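PDB 5AH5: leucine--tRNA ligase, which probably catalyses the ATP-dependent joining of L-leucine to tRNA(Leu), releasing AMP and diphosphate, as a class I aminoacyl-tRNA synthetase. Local coordinates for residues B[632-635]-B[636-640]; B[661-664]-B[665-668]; B[689-692]-B[693-697]; B[703-706]-B[707-711]. All coordinates share one frame; numbering follows the deposited sequence.

Contact 1: B[632-635]-B[636-640]; sequences NNLD and RLRSS
Leu634 and Arg638, one helical turn apart, run side by side and point the same way, with the isobutyl end of the leucine laid over one face of the Arg638 guanidinium. CG of Leu634 stands 3.8 Å above the guanidinium plane, displaced toward its rim, and Leu634 CD2 comes within 3.8 Å of Arg638 NH1. The torsions explain the overlap: Leu634 swings CG opposite its own backbone N (chi1 -160°), while Arg638 is extended from CG to NE, its guanidinium lying alongside the leucine. An arginine suits this exposed place because its flat face tolerates a hydrocarbon while its N-H groups remain directed outward in the plane; NH2 makes a weak hydrogen bond to Leu729 O. Beneath the pair, Arg638 N donates to Leu634 O at 2.9 Å, and Leu637 N donates to Asn633 O at 2.9 Å, within the carbonyl plane. Asn633 occupies the N-cap position, yet its side chain makes no capping bond: ND2 turns back to Leu629 O of the preceding helix. On another side of the helix Arg636 sends its extended chain past Asn633, OD1 of Asn633 lying 4.2 Å from Arg636 CD. Toward the C-terminal end the hydroxyl of Ser639 folds back and donates OG to Arg636 O at 2.9 Å, an oxygen that also accepts from the backbone N of Ser639 and Ser640. The arrangement is that of a short surface helix, under two turns long, joining two longer helices of an alpha-helical bundle.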
# COMPACT_ATOMS: atom_id res chain seq x y z
N ASN B 632 32.69 15.17 24.79
CA ASN B 632 34.13 14.96 24.90
C ASN B 632 34.96 15.93 24.02
O ASN B 632 36.07 16.27 24.41
CB ASN B 632 34.50 13.53 24.57
CG ASN B 632 34.03 12.53 25.65
OD1 ASN B 632 33.50 12.91 26.70
ND2 ASN B 632 34.20 11.26 25.35
N ASN B 633 34.40 16.40 22.89
CA ASN B 633 35.15 17.16 21.87
C ASN B 633 34.71 18.59 21.65
O ASN B 633 34.98 19.22 20.63
CB ASN B 633 35.10 16.36 20.57
CG ASN B 633 35.89 15.10 20.68
OD1 ASN B 633 37.08 15.17 20.90
ND2 ASN B 633 35.26 13.94 20.55
N LEU B 634 34.11 19.13 22.69
CA LEU B 634 33.41 20.37 22.63
C LEU B 634 34.38 21.54 22.41
O LEU B 634 34.06 22.51 21.70
CB LEU B 634 32.59 20.49 23.91
CG LEU B 634 31.40 21.41 24.03
CD1 LEU B 634 30.37 21.15 22.93
CD2 LEU B 634 30.81 21.20 25.42
N ASP B 635 35.58 21.45 23.00
CA ASP B 635 36.70 22.38 22.72
C ASP B 635 37.00 22.49 21.24
O ASP B 635 37.02 23.57 20.66
CB ASP B 635 37.97 21.89 23.44
CG ASP B 635 37.95 22.20 24.94
OD1 ASP B 635 37.10 23.01 25.38
OD2 ASP B 635 38.79 21.65 25.68
N ARG B 636 37.16 21.35 20.61
CA ARG B 636 37.44 21.29 19.19
C ARG B 636 36.28 21.80 18.35
O ARG B 636 36.48 22.57 17.37
CB ARG B 636 37.82 19.87 18.81
CG ARG B 636 39.01 19.35 19.61
CD ARG B 636 39.54 18.06 19.03
NE ARG B 636 40.61 17.49 19.84
CZ ARG B 636 41.53 16.63 19.40
NH1 ARG B 636 41.57 16.25 18.11
NH2 ARG B 636 42.45 16.15 20.25
N LEU B 637 35.06 21.46 18.76
CA LEU B 637 33.88 21.93 18.04
C LEU B 637 33.74 23.43 18.07
O LEU B 637 33.46 24.06 17.06
CB LEU B 637 32.60 21.29 18.59
CG LEU B 637 32.50 19.84 18.14
CD1 LEU B 637 31.40 19.15 18.94
CD2 LEU B 637 32.19 19.78 16.66
N ARG B 638 33.93 24.01 19.23
CA ARG B 638 33.78 25.44 19.36
C ARG B 638 34.95 26.23 18.72
O ARG B 638 34.83 27.44 18.55
CB ARG B 638 33.48 25.78 20.83
CG ARG B 638 32.10 25.23 21.24
CD ARG B 638 31.69 25.53 22.68
NE ARG B 638 30.25 25.29 22.88
CZ ARG B 638 29.64 25.05 24.06
NH1 ARG B 638 30.31 24.99 25.21
NH2 ARG B 638 28.31 24.85 24.08
N SER B 639 36.00 25.53 18.30
CA SER B 639 37.18 26.11 17.66
C SER B 639 37.16 26.06 16.14
O SER B 639 37.89 26.83 15.50
CB SER B 639 38.46 25.40 18.19
OG SER B 639 38.85 24.28 17.37
N SER B 640 36.38 25.14 15.55
CA SER B 640 36.19 25.09 14.11
C SER B 640 34.70 25.18 13.70
O SER B 640 33.84 24.51 14.27
CB SER B 640 36.75 23.81 13.58
OG SER B 640 36.70 23.83 12.15

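Contact 2: B[661-664]-B[665-668]; sequences QLQL and AIGK
Residues Gln661 to Lys668 form two consecutive turns within helix 653-674 of the anticodon-binding region, and the contact is the local packing of one turn on the next, with i to i+4 backbone bonds and an i to i+3 side-chain pair. Four backbone bonds hold it: Ala665 N to Gln661 O, Ile666 N to Leu662 O at 2.8 Å, Gly667 N to Gln663 O, and Lys668 N to Leu664 O. Of the side chains, Gln663 and Ile666 come together, lying alongside each other and pointing the same way, with Gln663 OE1 3.9 Å from Ile666 CD1. The glutamine chain bends at chi2 (-52°), which folds its amide back over its own helix instead of letting it reach straight out. The isoleucine places CG1 beside its backbone N (chi1 -66°), and this branch lies 3.4 Å from Leu662 O, the same oxygen its own N-H uses. The methyl of Ala665, CB, sits 3.3 Å from Leu662 O; so small a residue suits the close approach of Val688 on helix 678-695. Leu662 and Ile666 face helix 701-715, where both touch Leu710. Lys668, by contrast, leads its amine away from the preceding turn, as befits an exposed position. The buried amide of Gln663 is met at both ends, OE1 accepting from Asn745 N and NE2 giving a weak bond to Ala659 O. The isoleucine methyl therefore packs against an amide oxygen already engaged by a backbone N-H, so the helix can carry a polar group into its buried side without leaving that oxygen unsatisfied.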
# COMPACT_ATOMS: atom_id res chain seq x y z
N GLN B 661 36.03 7.71 4.85
CA GLN B 661 34.99 6.90 5.47
C GLN B 661 33.65 7.69 5.55
O GLN B 661 32.59 7.16 5.25
CB GLN B 661 35.46 6.42 6.83
CG GLN B 661 36.48 5.28 6.76
CD GLN B 661 35.83 3.98 7.18
OE1 GLN B 661 35.94 3.55 8.35
NE2 GLN B 661 35.07 3.39 6.26
N LEU B 662 33.75 8.96 5.86
CA LEU B 662 32.65 9.86 5.85
C LEU B 662 32.01 10.01 4.51
O LEU B 662 30.79 10.00 4.43
CB LEU B 662 33.02 11.21 6.46
CG LEU B 662 32.70 11.08 7.96
CD1 LEU B 662 33.86 10.50 8.77
CD2 LEU B 662 32.20 12.36 8.54
N GLN B 663 32.82 10.04 3.44
CA GLN B 663 32.29 10.22 2.12
C GLN B 663 31.55 9.00 1.69
O GLN B 663 30.47 9.13 1.08
CB GLN B 663 33.38 10.48 1.06
CG GLN B 663 34.28 11.66 1.35
CD GLN B 663 33.53 12.89 1.63
OE1 GLN B 663 32.69 13.26 0.84
NE2 GLN B 663 33.88 13.61 2.72
N LEU B 664 32.12 7.83 1.96
CA LEU B 664 31.36 6.62 1.76
C LEU B 664 30.02 6.61 2.56
O LEU B 664 29.10 5.97 2.14
CB LEU B 664 32.13 5.37 2.14
CG LEU B 664 33.49 5.17 1.44
CD1 LEU B 664 34.07 3.86 1.92
CD2 LEU B 664 33.37 5.26 -0.10
N ALA B 665 30.03 7.16 3.77
CA ALA B 665 28.90 7.12 4.66
C ALA B 665 27.82 8.06 4.09
O ALA B 665 26.65 7.66 4.00
CB ALA B 665 29.29 7.54 6.05
N ILE B 666 28.23 9.21 3.58
CA ILE B 666 27.28 10.12 2.89
C ILE B 666 26.59 9.39 1.75
O ILE B 666 25.34 9.38 1.65
CB ILE B 666 27.98 11.39 2.34
CG1 ILE B 666 28.48 12.25 3.49
CG2 ILE B 666 27.05 12.20 1.45
CD1 ILE B 666 29.40 13.38 3.02
N GLY B 667 27.39 8.72 0.93
CA GLY B 667 26.86 8.03 -0.25
C GLY B 667 25.92 6.89 0.11
O GLY B 667 24.89 6.66 -0.55
N LYS B 668 26.28 6.16 1.16
CA LYS B 668 25.60 4.97 1.52
C LYS B 668 24.23 5.29 2.26
O LYS B 668 23.24 4.70 1.93
CB LYS B 668 26.51 4.14 2.39
CG LYS B 668 26.04 2.73 2.62
CD LYS B 668 27.24 1.91 3.09
CE LYS B 668 26.86 0.77 4.01
NZ LYS B 668 27.98 0.48 4.96

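Contact 3: B[689-692]-B[693-697]; sequences TNLL and YEKGG. With nucleotides of chain D.
A tRNA-backbone contact and a helix C-terminus meet here, in the last two turns of helix 678-695 in the anticodon-binding region. Thr689 and Tyr693 lie side by side one turn apart, the threonine methyl CG2 resting 4.1 Å from Tyr693 CE2. At the ring edge, near its plane, Thr689 O approaches Tyr693 CD2 to 3.4 Å, while the same oxygen accepts the backbone N-H of Tyr693. The phenol end is held by helix 617-632: OH bonds to Arg625 O, and the ring makes a cation-pi contact with Arg625. That arginine also donates NH2 to Asn690 OD1, fixing the amide so that its nitrogen faces the nucleic acid. Asn690 ND2 then donates to OP1 of A25 of chain D at 2.8 Å in an almost perfectly straight bond (179°). An asparagine fits this place because one short amide can accept from the arginine and donate to the phosphate. On another side, Leu691 puts CG opposite its backbone N (chi1 179°), bringing CD1 to 3.8 Å from Lys695 CG. Gly696 N closes the last turn on Leu692 O at 3.0 Å, approaching from above the carbonyl plane. Gly696 is the first residue to leave the helix, where a side chain would meet Leu692 O, and Gly697 follows with a positive phi of 88°. The whole is typical of a glycine-terminated helix in a helical bundle, with an asparagine near its end donating to an RNA phosphate.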
# COMPACT_ATOMS: atom_id res chain seq x y z
N THR B 689 30.59 6.50 13.82
CA THR B 689 30.70 6.82 15.20
C THR B 689 31.85 6.01 15.82
O THR B 689 32.61 6.54 16.58
CB THR B 689 29.37 6.51 15.96
OG1 THR B 689 28.27 7.14 15.26
CG2 THR B 689 29.47 6.91 17.40
N ASN B 690 31.93 4.73 15.53
CA ASN B 690 33.03 3.91 16.08
C ASN B 690 34.37 4.41 15.58
O ASN B 690 35.30 4.51 16.37
CB ASN B 690 32.85 2.45 15.76
CG ASN B 690 31.58 1.88 16.36
OD1 ASN B 690 31.11 2.32 17.41
ND2 ASN B 690 31.05 0.87 15.70
N LEU B 691 34.41 4.82 14.32
CA LEU B 691 35.59 5.34 13.67
C LEU B 691 36.12 6.50 14.40
O LEU B 691 37.35 6.58 14.67
CB LEU B 691 35.32 5.73 12.22
CG LEU B 691 36.53 6.31 11.47
CD1 LEU B 691 37.56 5.19 11.27
CD2 LEU B 691 36.10 6.94 10.16
N LEU B 692 35.22 7.41 14.78
CA LEU B 692 35.63 8.62 15.45
C LEU B 692 36.06 8.41 16.90
O LEU B 692 36.87 9.19 17.44
CB LEU B 692 34.54 9.68 15.36
CG LEU B 692 34.24 10.18 13.95
CD1 LEU B 692 33.18 11.27 14.02
CD2 LEU B 692 35.49 10.70 13.26
N TYR B 693 35.49 7.43 17.59
CA TYR B 693 35.96 7.08 18.93
C TYR B 693 37.43 6.58 18.87
O TYR B 693 38.22 6.88 19.75
CB TYR B 693 35.08 6.00 19.57
CG TYR B 693 34.02 6.61 20.46
CD1 TYR B 693 34.34 7.09 21.75
CD2 TYR B 693 32.74 6.82 19.99
CE1 TYR B 693 33.38 7.71 22.55
CE2 TYR B 693 31.77 7.38 20.79
CZ TYR B 693 32.08 7.83 22.06
OH TYR B 693 31.09 8.43 22.78
N GLU B 694 37.71 5.81 17.84
CA GLU B 694 38.93 5.01 17.68
C GLU B 694 40.06 5.89 17.13
O GLU B 694 41.17 5.76 17.59
CB GLU B 694 38.69 3.80 16.72
CG GLU B 694 39.96 3.19 16.11
CD GLU B 694 39.69 2.05 15.10
OE1 GLU B 694 39.12 2.27 13.99
OE2 GLU B 694 40.09 0.92 15.41
N LYS B 695 39.77 6.71 16.11
CA LYS B 695 40.78 7.50 15.39
C LYS B 695 40.65 8.98 15.63
O LYS B 695 41.56 9.71 15.25
CB LYS B 695 40.72 7.30 13.88
CG LYS B 695 40.69 5.86 13.38
CD LYS B 695 42.04 5.16 13.51
CE LYS B 695 42.10 3.89 12.66
NZ LYS B 695 41.78 4.12 11.21
N GLY B 696 39.56 9.48 16.23
CA GLY B 696 39.44 10.95 16.48
C GLY B 696 40.42 11.31 17.58
O GLY B 696 40.81 10.45 18.35
N GLY B 697 40.86 12.54 17.70
CA GLY B 697 41.92 12.80 18.70
C GLY B 697 43.36 12.60 18.17
O GLY B 697 44.23 13.40 18.48
P A D 25 28.25 -1.52 16.01
OP1 A D 25 28.71 -0.32 16.69
OP2 A D 25 28.87 -2.82 16.14
O5' A D 25 26.70 -1.73 16.34
C5' A D 25 26.30 -2.42 17.49
C4' A D 25 24.85 -2.80 17.38
O4' A D 25 24.66 -3.59 16.18
C3' A D 25 24.42 -3.71 18.53
O3' A D 25 24.00 -2.95 19.63
C2' A D 25 23.35 -4.57 17.91
O2' A D 25 22.07 -4.04 17.94
C1' A D 25 23.86 -4.71 16.47
N9 A D 25 24.63 -5.92 16.24
C8 A D 25 25.97 -6.05 15.93
N7 A D 25 26.34 -7.29 15.72
C5 A D 25 25.19 -8.03 15.95
C6 A D 25 24.92 -9.41 15.90
N6 A D 25 25.83 -10.32 15.60
N1 A D 25 23.64 -9.81 16.14
C2 A D 25 22.72 -8.89 16.44
N3 A D 25 22.86 -7.57 16.52
C4 A D 25 24.12 -7.19 16.23

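Contact 4: B[703-706]-B[707-711]; sequences VLAG and SLRLL
Ser707 turns its hydroxyl to the side of its own backbone N (chi1 -62°), which brings OG back along the helix to Val703 O, 2.6 Å away. Leu704 instead carries CG opposite its N, and it crosses Leu708 at a slant, Leu704 CG lying 4.1 Å from Leu708 CD1. The serine bond has a partner: Ser707 N also donates to Val703 O, at 3.0 Å, and the two donors reach that oxygen from opposite faces of its plane. The backbone donor stands 37° out of the plane, the hydroxyl less steeply. Serine is apt here because a buried hydroxyl can satisfy itself on its own helix while remaining small enough to pack against Leu662 and Leu692 of the neighbouring helices. Leu708 meanwhile packs on Leu629 and Phe630 of helix 617-632. Arg709, one turn after Ala705, donates its backbone N to Ala705 O in a nearly straight bond (171°), and its NH1 comes to 4.0 Å from Ala705 CB. The alanine methyl thus lies beside the guanidinium without competing for its N-H groups. NH1 and NH2 serve backbone carbonyls: NH1 bonds to Ser640 O and Ala642 O, NH2 to Ser730 O and Leu637 O. In the same turn Leu710 N donates to Gly706 O at 3.0 Å. The chemistry implies that the arginine's positive charge, though buried, is likely stabilised by a group of backbone carbonyls, and that these bonds at the same time tie several chain segments to one helix.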
# COMPACT_ATOMS: atom_id res chain seq x y z
N VAL B 703 39.34 18.42 11.02
CA VAL B 703 38.81 17.21 10.40
C VAL B 703 37.78 16.54 11.32
O VAL B 703 36.82 15.91 10.84
CB VAL B 703 39.91 16.19 10.08
CG1 VAL B 703 39.33 14.85 9.65
CG2 VAL B 703 40.84 16.75 9.00
N LEU B 704 38.06 16.62 12.62
CA LEU B 704 37.24 16.00 13.62
C LEU B 704 35.98 16.84 13.84
O LEU B 704 34.93 16.28 13.91
CB LEU B 704 37.99 15.85 14.93
CG LEU B 704 37.17 15.23 16.07
CD1 LEU B 704 36.70 13.83 15.69
CD2 LEU B 704 37.93 15.22 17.39
N ALA B 705 36.09 18.14 13.95
CA ALA B 705 34.88 18.98 14.05
C ALA B 705 33.96 18.79 12.81
O ALA B 705 32.73 18.63 12.94
CB ALA B 705 35.22 20.43 14.23
N GLY B 706 34.55 18.75 11.63
CA GLY B 706 33.83 18.48 10.39
C GLY B 706 33.16 17.13 10.32
O GLY B 706 32.07 17.00 9.71
N SER B 707 33.80 16.11 10.90
CA SER B 707 33.28 14.77 10.94
C SER B 707 32.10 14.64 11.86
O SER B 707 31.23 13.85 11.59
CB SER B 707 34.34 13.77 11.42
OG SER B 707 35.44 13.76 10.54
N LEU B 708 32.18 15.30 13.00
CA LEU B 708 31.17 15.25 14.00
C LEU B 708 29.92 15.98 13.51
O LEU B 708 28.82 15.48 13.68
CB LEU B 708 31.68 15.91 15.28
CG LEU B 708 32.77 15.11 16.05
CD1 LEU B 708 33.26 15.94 17.20
CD2 LEU B 708 32.26 13.80 16.58
N ARG B 709 30.09 17.17 12.93
CA ARG B 709 29.00 17.91 12.32
C ARG B 709 28.41 17.15 11.13
O ARG B 709 27.20 17.11 10.96
CB ARG B 709 29.45 19.32 11.94
CG ARG B 709 29.71 20.14 13.18
CD ARG B 709 29.33 21.60 13.05
NE ARG B 709 29.71 22.30 14.28
CZ ARG B 709 30.92 22.82 14.52
NH1 ARG B 709 31.92 22.67 13.64
NH2 ARG B 709 31.13 23.44 15.65
N LEU B 710 29.23 16.44 10.40
CA LEU B 710 28.74 15.65 9.30
C LEU B 710 27.93 14.45 9.81
O LEU B 710 26.89 14.15 9.24
CB LEU B 710 29.90 15.23 8.44
CG LEU B 710 29.78 14.95 6.96
CD1 LEU B 710 29.10 16.10 6.20
CD2 LEU B 710 31.20 14.69 6.39
N LEU B 711 28.38 13.83 10.90
CA LEU B 711 27.73 12.70 11.53
C LEU B 711 26.28 13.07 11.94
O LEU B 711 25.37 12.32 11.70
CB LEU B 711 28.50 12.28 12.81
CG LEU B 711 27.94 11.13 13.65
CD1 LEU B 711 27.63 9.98 12.76
CD2 LEU B 711 28.90 10.70 14.75

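In the fold
Each contact lies within a continuous run of chain, so none closes a long loop; in order, contacts 1, 2, 3 and 4 follow in series without nesting or crossing. Contact 1 forms the short helix 634-639, and contacts 2, 3 and 4 sit on helices 653-674, 678-695 and 701-715, successive members of the anticodon-binding bundle. Contact 4 touches all the others. Its Arg709 reaches carbonyls of contact 1, its Leu710 meets Leu662 of contact 2, and its Leu708 meets Leu692 of contact 3. Contacts 2 and 3 also join through Gln661 and Leu691, whereas contacts 1 and 2 stay about 11 Å apart at their nearest atoms.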